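Local coordinates for Low molecular weight phosphotyrosine phosphatase family protein (Streptococcus pyogenes, PDB 5GOT) that probably hydrolyses phosphotyrosine in proteins, as a low molecular weight protein tyrosine phosphatase, at residues 76-87 against 97-108. Sequence-based numbering, arbitrary orientation.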
ATOM      1  N   PHE A  76      -3.228  -9.093  10.498  1.00 26.65           N
ATOM      2  CA  PHE A  76      -4.623  -9.308  10.112  1.00 29.56           C
ATOM      3  C   PHE A  76      -5.584  -8.899  11.222  1.00 29.64           C
ATOM      4  O   PHE A  76      -6.710  -8.480  10.935  1.00 31.80           O
ATOM      5  CB  PHE A  76      -4.870 -10.770   9.738  1.00 30.24           C
ATOM      6  CG  PHE A  76      -4.394 -11.145   8.371  1.00 30.02           C
ATOM      7  CD1 PHE A  76      -5.156 -10.836   7.244  1.00 31.75           C
ATOM      8  CD2 PHE A  76      -3.209 -11.844   8.203  1.00 27.52           C
ATOM      9  CE1 PHE A  76      -4.726 -11.209   5.974  1.00 29.07           C
ATOM     10  CE2 PHE A  76      -2.773 -12.216   6.940  1.00 32.60           C
ATOM     11  CZ  PHE A  76      -3.535 -11.897   5.819  1.00 31.41           C
ATOM     12  N   ASN A  77      -5.158  -9.012  12.491  1.00 30.09           N
ATOM     13  CA  ASN A  77      -6.004  -8.611  13.613  1.00 31.34           C
ATOM     14  C   ASN A  77      -5.970  -7.108  13.845  1.00 31.99           C
ATOM     15  O   ASN A  77      -6.991  -6.510  14.212  1.00 36.96           O
ATOM     16  CB  ASN A  77      -5.567  -9.329  14.893  1.00 33.79           C
ATOM     17  CG  ASN A  77      -6.149 -10.720  15.004  1.00 37.52           C
ATOM     18  OD1 ASN A  77      -7.251 -10.898  15.522  1.00 41.78           O
ATOM     19  ND2 ASN A  77      -5.414 -11.717  14.510  1.00 35.43           N
ATOM     20  N   THR A  78      -4.805  -6.491  13.644  1.00 27.64           N
ATOM     21  CA  THR A  78      -4.608  -5.090  13.999  1.00 28.09           C
ATOM     22  C   THR A  78      -5.117  -4.131  12.923  1.00 28.14           C
ATOM     23  O   THR A  78      -5.721  -3.103  13.247  1.00 27.22           O
ATOM     24  CB  THR A  78      -3.125  -4.834  14.260  1.00 36.50           C
ATOM     25  OG1 THR A  78      -2.620  -5.849  15.135  1.00 35.96           O
ATOM     26  CG2 THR A  78      -2.927  -3.458  14.897  1.00 33.83           C
ATOM     27  N   PHE A  79      -4.857  -4.407  11.649  1.00 25.45           N
ATOM     28  CA  PHE A  79      -5.194  -3.429  10.618  1.00 25.60           C
ATOM     29  C   PHE A  79      -6.693  -3.418  10.345  1.00 27.77           C
ATOM     30  O   PHE A  79      -7.364  -4.449  10.406  1.00 29.20           O
ATOM     31  CB  PHE A  79      -4.407  -3.705   9.332  1.00 24.63           C
ATOM     32  CG  PHE A  79      -2.957  -3.305   9.427  1.00 24.28           C
ATOM     33  CD1 PHE A  79      -2.583  -1.967   9.350  1.00 28.41           C
ATOM     34  CD2 PHE A  79      -1.977  -4.258   9.615  1.00 21.92           C
ATOM     35  CE1 PHE A  79      -1.241  -1.594   9.451  1.00 25.78           C
ATOM     36  CE2 PHE A  79      -0.633  -3.892   9.736  1.00 24.72           C
ATOM     37  CZ  PHE A  79      -0.274  -2.556   9.647  1.00 26.03           C
ATOM     38  N   ASP A  80      -7.221  -2.225  10.082  1.00 28.31           N
ATOM     39  CA  ASP A  80      -8.618  -2.081   9.701  1.00 26.31           C
ATOM     40  C   ASP A  80      -8.837  -2.351   8.220  1.00 27.20           C
ATOM     41  O   ASP A  80      -9.880  -2.884   7.835  1.00 23.16           O
ATOM     42  CB  ASP A  80      -9.100  -0.674  10.047  1.00 28.99           C
ATOM     43  CG  ASP A  80      -8.975  -0.369  11.524  1.00 32.77           C
ATOM     44  OD1 ASP A  80      -9.319  -1.260  12.337  1.00 31.29           O
ATOM     45  OD2 ASP A  80      -8.534   0.750  11.865  1.00 30.46           O
ATOM     46  N   TYR A  81      -7.874  -1.985   7.379  1.00 25.34           N
ATOM     47  CA  TYR A  81      -8.003  -2.134   5.944  1.00 23.02           C
ATOM     48  C   TYR A  81      -6.699  -2.697   5.412  1.00 25.31           C
ATOM     49  O   TYR A  81      -5.635  -2.124   5.642  1.00 25.06           O
ATOM     50  CB  TYR A  81      -8.320  -0.793   5.273  1.00 24.71           C
ATOM     51  CG  TYR A  81      -9.490  -0.061   5.894  1.00 29.93           C
ATOM     52  CD1 TYR A  81      -9.305   0.786   6.985  1.00 28.46           C
ATOM     53  CD2 TYR A  81     -10.777  -0.213   5.391  1.00 26.36           C
ATOM     54  CE1 TYR A  81     -10.372   1.458   7.561  1.00 29.58           C
ATOM     55  CE2 TYR A  81     -11.854   0.453   5.963  1.00 28.68           C
ATOM     56  CZ  TYR A  81     -11.643   1.290   7.045  1.00 31.83           C
ATOM     57  OH  TYR A  81     -12.700   1.964   7.620  1.00 33.41           O
ATOM     58  N   ILE A  82      -6.788  -3.817   4.716  1.00 24.17           N
ATOM     59  CA  ILE A  82      -5.637  -4.485   4.137  1.00 22.71           C
ATOM     60  C   ILE A  82      -5.884  -4.480   2.643  1.00 25.00           C
ATOM     61  O   ILE A  82      -6.814  -5.138   2.160  1.00 24.01           O
ATOM     62  CB  ILE A  82      -5.472  -5.903   4.688  1.00 22.81           C
ATOM     63  CG1 ILE A  82      -5.428  -5.825   6.217  1.00 23.35           C
ATOM     64  CG2 ILE A  82      -4.226  -6.533   4.131  1.00 21.68           C
ATOM     65  CD1 ILE A  82      -5.621  -7.145   6.930  1.00 28.95           C
ATOM     66  N   ILE A  83      -5.080  -3.709   1.914  1.00 19.29           N
ATOM     67  CA  ILE A  83      -5.395  -3.320   0.547  1.00 18.64           C
ATOM     68  C   ILE A  83      -4.336  -3.943  -0.358  1.00 20.11           C
ATOM     69  O   ILE A  83      -3.166  -3.561  -0.304  1.00 20.07           O
ATOM     70  CB  ILE A  83      -5.449  -1.791   0.399  1.00 22.29           C
ATOM     71  CG1 ILE A  83      -6.475  -1.196   1.376  1.00 21.63           C
ATOM     72  CG2 ILE A  83      -5.762  -1.384  -1.032  1.00 17.85           C
ATOM     73  CD1 ILE A  83      -6.530   0.314   1.392  1.00 19.88           C
ATOM     74  N   GLY A  84      -4.742  -4.921  -1.164  1.00 19.37           N
ATOM     75  CA  GLY A  84      -3.816  -5.589  -2.057  1.00 18.89           C
ATOM     76  C   GLY A  84      -3.694  -4.832  -3.371  1.00 19.21           C
ATOM     77  O   GLY A  84      -4.656  -4.250  -3.866  1.00 17.96           O
ATOM     78  N   MET A  85      -2.475  -4.827  -3.929  1.00 18.66           N
ATOM     79  CA  MET A  85      -2.217  -3.985  -5.089  1.00 19.39           C
ATOM     80  C   MET A  85      -2.763  -4.573  -6.387  1.00 20.36           C
ATOM     81  O   MET A  85      -3.023  -3.812  -7.329  1.00 22.40           O
ATOM     82  CB  MET A  85      -0.707  -3.691  -5.196  1.00 19.04           C
ATOM     83  CG  MET A  85      -0.147  -2.957  -3.965  1.00 17.64           C
ATOM     84  SD  MET A  85      -1.080  -1.460  -3.459  1.00 21.60           S
ATOM     85  CE  MET A  85      -0.747  -0.379  -4.868  1.00 20.85           C
ATOM     86  N   ASP A  86      -2.951  -5.892  -6.468  1.00 20.77           N
ATOM     87  CA  ASP A  86      -3.649  -6.501  -7.596  1.00 23.76           C
ATOM     88  C   ASP A  86      -4.418  -7.716  -7.088  1.00 24.75           C
ATOM     89  O   ASP A  86      -4.316  -8.097  -5.921  1.00 20.88           O
ATOM     90  CB  ASP A  86      -2.693  -6.859  -8.763  1.00 29.86           C
ATOM     91  CG  ASP A  86      -1.703  -8.005  -8.436  1.00 28.76           C
ATOM     92  OD1 ASP A  86      -1.987  -8.879  -7.592  1.00 27.14           O
ATOM     93  OD2 ASP A  86      -0.623  -8.046  -9.077  1.00 30.80           O
ATOM     94  N   SER A  87      -5.192  -8.332  -7.990  1.00 25.07           N
ATOM     95  CA  SER A  87      -6.103  -9.396  -7.578  1.00 28.66           C
ATOM     96  C   SER A  87      -5.354 -10.612  -7.051  1.00 31.88           C
ATOM     97  O   SER A  87      -5.886 -11.342  -6.207  1.00 31.36           O
ATOM     98  CB  SER A  87      -7.008  -9.799  -8.741  1.00 30.84           C
ATOM     99  OG  SER A  87      -6.249 -10.387  -9.776  1.00 37.36           O
ATOM    100  N   SER A  97      -4.871 -16.277   5.283  1.00 33.41           N
ATOM    101  CA  SER A  97      -5.605 -16.027   6.518  1.00 36.54           C
ATOM    102  C   SER A  97      -6.857 -16.895   6.656  1.00 33.45           C
ATOM    103  O   SER A  97      -7.675 -16.633   7.545  1.00 33.91           O
ATOM    104  CB  SER A  97      -5.985 -14.546   6.623  1.00 32.39           C
ATOM    105  OG  SER A  97      -6.866 -14.176   5.576  1.00 32.87           O
ATOM    106  N   GLN A  98      -7.031 -17.902   5.791  1.00 34.34           N
ATOM    107  CA  GLN A  98      -8.183 -18.823   5.828  1.00 39.01           C
ATOM    108  C   GLN A  98      -9.511 -18.079   5.893  1.00 36.09           C
ATOM    109  O   GLN A  98     -10.441 -18.476   6.602  1.00 38.42           O
ATOM    110  CB  GLN A  98      -8.086 -19.813   6.990  1.00 41.72           C
ATOM    111  CG  GLN A  98      -6.776 -20.553   7.077  1.00 40.31           C
ATOM    112  CD  GLN A  98      -5.936 -20.022   8.207  1.00 46.68           C
ATOM    113  OE1 GLN A  98      -6.365 -20.040   9.361  1.00 54.88           O
ATOM    114  NE2 GLN A  98      -4.745 -19.521   7.888  1.00 42.58           N
ATOM    115  N   HIS A  99      -9.592 -16.974   5.167  1.00 34.96           N
ATOM    116  CA  HIS A  99     -10.846 -16.263   4.950  1.00 30.20           C
ATOM    117  C   HIS A  99     -11.486 -15.792   6.249  1.00 31.88           C
ATOM    118  O   HIS A  99     -12.698 -15.562   6.295  1.00 36.50           O
ATOM    119  CB  HIS A  99     -11.819 -17.135   4.154  1.00 32.93           C
ATOM    120  CG  HIS A  99     -11.377 -17.400   2.747  1.00 30.88           C
ATOM    121  ND1 HIS A  99     -11.723 -16.583   1.692  1.00 26.85           N
ATOM    122  CD2 HIS A  99     -10.631 -18.397   2.219  1.00 35.33           C
ATOM    123  CE1 HIS A  99     -11.212 -17.065   0.576  1.00 32.07           C
ATOM    124  NE2 HIS A  99     -10.540 -18.163   0.868  1.00 39.15           N
ATOM    125  N   GLN A 100     -10.691 -15.629   7.311  1.00 30.56           N
ATOM    126  CA  GLN A 100     -11.191 -15.178   8.603  1.00 31.32           C
ATOM    127  C   GLN A 100     -11.442 -13.677   8.659  1.00 33.01           C
ATOM    128  O   GLN A 100     -12.117 -13.208   9.589  1.00 30.87           O
ATOM    129  CB  GLN A 100     -10.203 -15.553   9.705  1.00 33.71           C
ATOM    130  CG  GLN A 100      -9.888 -17.030   9.795  1.00 37.72           C
ATOM    131  CD  GLN A 100      -8.826 -17.327  10.855  1.00 45.81           C
ATOM    132  OE1 GLN A 100      -7.728 -17.796  10.537  1.00 44.46           O
ATOM    133  NE2 GLN A 100      -9.151 -17.052  12.120  1.00 42.24           N
ATOM    134  N   TRP A 101     -10.929 -12.925   7.682  1.00 26.18           N
ATOM    135  CA  TRP A 101     -10.924 -11.470   7.707  1.00 29.89           C
ATOM    136  C   TRP A 101     -11.285 -10.873   6.349  1.00 29.03           C
ATOM    137  O   TRP A 101     -10.811  -9.783   6.010  1.00 25.25           O
ATOM    138  CB  TRP A 101      -9.548 -10.944   8.110  1.00 30.76           C
ATOM    139  CG  TRP A 101      -9.010 -11.561   9.350  1.00 33.46           C
ATOM    140  CD1 TRP A 101      -8.100 -12.589   9.448  1.00 32.11           C
ATOM    141  CD2 TRP A 101      -9.350 -11.193  10.682  1.00 33.90           C
ATOM    142  NE1 TRP A 101      -7.856 -12.873  10.779  1.00 38.67           N
ATOM    143  CE2 TRP A 101      -8.611 -12.030  11.553  1.00 37.78           C
ATOM    144  CE3 TRP A 101     -10.209 -10.234  11.229  1.00 33.14           C
ATOM    145  CZ2 TRP A 101      -8.711 -11.930  12.935  1.00 39.49           C
ATOM    146  CZ3 TRP A 101     -10.295 -10.130  12.609  1.00 35.33           C
ATOM    147  CH2 TRP A 101      -9.556 -10.973  13.442  1.00 38.70           C
ATOM    148  N   ASP A 102     -12.101 -11.565   5.549  1.00 25.50           N
ATOM    149  CA  ASP A 102     -12.256 -11.140   4.158  1.00 25.62           C
ATOM    150  C   ASP A 102     -12.824  -9.734   4.056  1.00 24.06           C
ATOM    151  O   ASP A 102     -12.539  -9.024   3.087  1.00 25.32           O
ATOM    152  CB  ASP A 102     -13.132 -12.124   3.392  1.00 26.89           C
ATOM    153  CG  ASP A 102     -12.396 -13.376   3.031  1.00 27.54           C
ATOM    154  OD1 ASP A 102     -11.188 -13.456   3.327  1.00 27.09           O
ATOM    155  OD2 ASP A 102     -13.013 -14.275   2.436  1.00 29.17           O
ATOM    156  N   SER A 103     -13.604  -9.300   5.049  1.00 23.86           N
ATOM    157  CA  SER A 103     -14.202  -7.975   4.978  1.00 25.26           C
ATOM    158  C   SER A 103     -13.215  -6.848   5.262  1.00 23.28           C
ATOM    159  O   SER A 103     -13.565  -5.680   5.048  1.00 24.32           O
ATOM    160  CB  SER A 103     -15.398  -7.859   5.935  1.00 22.54           C
ATOM    161  OG  SER A 103     -14.962  -7.677   7.262  1.00 28.39           O
ATOM    162  N   LYS A 104     -11.996  -7.131   5.716  1.00 25.83           N
ATOM    163  CA  LYS A 104     -10.999  -6.064   5.743  1.00 22.95           C
ATOM    164  C   LYS A 104     -10.072  -6.067   4.527  1.00 24.10           C
ATOM    165  O   LYS A 104      -9.174  -5.222   4.454  1.00 22.20           O
ATOM    166  CB  LYS A 104     -10.171  -6.104   7.038  1.00 27.92           C
ATOM    167  CG  LYS A 104     -10.169  -7.402   7.788  1.00 33.41           C
ATOM    168  CD  LYS A 104      -9.189  -7.378   8.971  1.00 33.46           C
ATOM    169  CE  LYS A 104      -9.734  -6.630  10.190  1.00 31.45           C
ATOM    170  NZ  LYS A 104      -8.799  -6.777  11.363  1.00 28.14           N
ATOM    171  N   ILE A 105     -10.278  -6.954   3.558  1.00 21.74           N
ATOM    172  CA  ILE A 105      -9.358  -7.086   2.426  1.00 21.51           C
ATOM    173  C   ILE A 105      -9.977  -6.459   1.181  1.00 24.56           C
ATOM    174  O   ILE A 105     -11.104  -6.799   0.788  1.00 20.11           O
ATOM    175  CB  ILE A 105      -8.982  -8.559   2.206  1.00 20.81           C
ATOM    176  CG1 ILE A 105      -8.267  -9.082   3.474  1.00 22.98           C
ATOM    177  CG2 ILE A 105      -8.093  -8.721   0.987  1.00 22.23           C
ATOM    178  CD1 ILE A 105      -7.916 -10.565   3.446  1.00 26.38           C
ATOM    179  N   TYR A 106      -9.227  -5.541   0.556  1.00 23.92           N
ATOM    180  CA  TYR A 106      -9.683  -4.718  -0.556  1.00 19.42           C
ATOM    181  C   TYR A 106      -8.679  -4.762  -1.701  1.00 21.21           C
ATOM    182  O   TYR A 106      -7.481  -4.961  -1.496  1.00 21.98           O
ATOM    183  CB  TYR A 106      -9.844  -3.237  -0.161  1.00 19.91           C
ATOM    184  CG  TYR A 106     -10.843  -2.930   0.949  1.00 23.42           C
ATOM    185  CD1 TYR A 106     -10.517  -3.154   2.283  1.00 22.91           C
ATOM    186  CD2 TYR A 106     -12.086  -2.361   0.662  1.00 24.54           C
ATOM    187  CE1 TYR A 106     -11.409  -2.858   3.303  1.00 22.31           C
ATOM    188  CE2 TYR A 106     -12.994  -2.056   1.688  1.00 23.43           C
ATOM    189  CZ  TYR A 106     -12.636  -2.302   3.002  1.00 24.01           C
ATOM    190  OH  TYR A 106     -13.496  -2.013   4.045  1.00 27.51           O
ATOM    191  N   LEU A 107      -9.177  -4.532  -2.908  1.00 19.04           N
ATOM    192  CA  LEU A 107      -8.327  -4.302  -4.067  1.00 20.68           C
ATOM    193  C   LEU A 107      -8.009  -2.814  -4.173  1.00 21.73           C
ATOM    194  O   LEU A 107      -8.913  -1.976  -4.112  1.00 21.43           O
ATOM    195  CB  LEU A 107      -9.018  -4.793  -5.340  1.00 20.74           C
ATOM    196  CG  LEU A 107      -8.209  -4.635  -6.631  1.00 21.57           C
ATOM    197  CD1 LEU A 107      -6.954  -5.486  -6.575  1.00 19.38           C
ATOM    198  CD2 LEU A 107      -9.071  -5.039  -7.824  1.00 25.07           C
ATOM    199  N   PHE A 108      -6.722  -2.493  -4.361  1.00 18.46           N
ATOM    200  CA  PHE A 108      -6.293  -1.095  -4.397  1.00 18.87           C
ATOM    201  C   PHE A 108      -7.067  -0.265  -5.417  1.00 22.12           C
ATOM    202  O   PHE A 108      -7.446   0.876  -5.127  1.00 20.90           O
ATOM    203  CB  PHE A 108      -4.789  -1.010  -4.687  1.00 16.13           C
ATOM    204  CG  PHE A 108      -4.264   0.393  -4.705  1.00 17.34           C
ATOM    205  CD1 PHE A 108      -3.907   1.027  -3.522  1.00 20.20           C
ATOM    206  CD2 PHE A 108      -4.096   1.074  -5.910  1.00 19.97           C
ATOM    207  CE1 PHE A 108      -3.415   2.325  -3.529  1.00 18.81           C
ATOM    208  CE2 PHE A 108      -3.603   2.363  -5.928  1.00 20.38           C
ATOM    209  CZ  PHE A 108      -3.269   2.997  -4.732  1.00 20.06           C
TER
HETATM  210  O   HOH W   1     -10.124  -7.010  13.959  1.00 38.52           O
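Lys-104 reaches across to the C-terminal end of helix 73-78, where its NZ takes the carbonyl of Phe-76, in the last turn, and that of Phe-79, the first residue to leave helical geometry. NZ donates to Phe-76 O at 2.7 Å and to Phe-79 O at 2.9 Å, and also to a water that in turn donates to Asn-77 O. A long, flexible lysine suits this place: the bend at chi3 (78°) turns the ammonium into the carbonyl cluster, whose partial negative charge probably steadies it. The Phe-76 ring packs against Ser-97, Trp-101 and, at its edge, Ile-105 CD1. Ser-97 CB sits over its centre, 3.7 Å from the centroid, a CH-pi contact that a small residue permits, while Ser-97 OG bonds back to Leu-93 O. Phe-76 CB in turn lies over the five-membered ring of Trp-101.

Beyond the lysine the backbones pair as parallel strands, from Ile-82 N on Lys-104 O to Phe-108 N on Gly-84 O. Beta-branched isoleucines fit such extended chains and alternate between the faces, Ile-82 with Ile-105 on one, Ile-83 with Tyr-106 on the other. The Tyr-81 and Tyr-106 rings meet obliquely, planes at 44°, with CD2 of Tyr-81 3.4 Å from CE1 of Tyr-106. Flexible Met-85, bent at chi2 and chi3, lays CE over the flat Phe-108 ring, 3.7 Å from its centroid (CH-pi); its SD, 4.3 Å from that centroid, adds an oblique Met-aromatic contact.

Asp-86 N-caps helix 87-96, and its OD2 forms a salt bridge with NH1 of Arg-14, which closes the Cys-X5-Arg sequence of the family's P-loop, probably phosphate-binding here too. Helix 87-96 connects strands 81-84 and 105-107 in a beta-alpha-beta crossover, closing one edge of the four-stranded parallel sheet of the low molecular weight phosphatase fold.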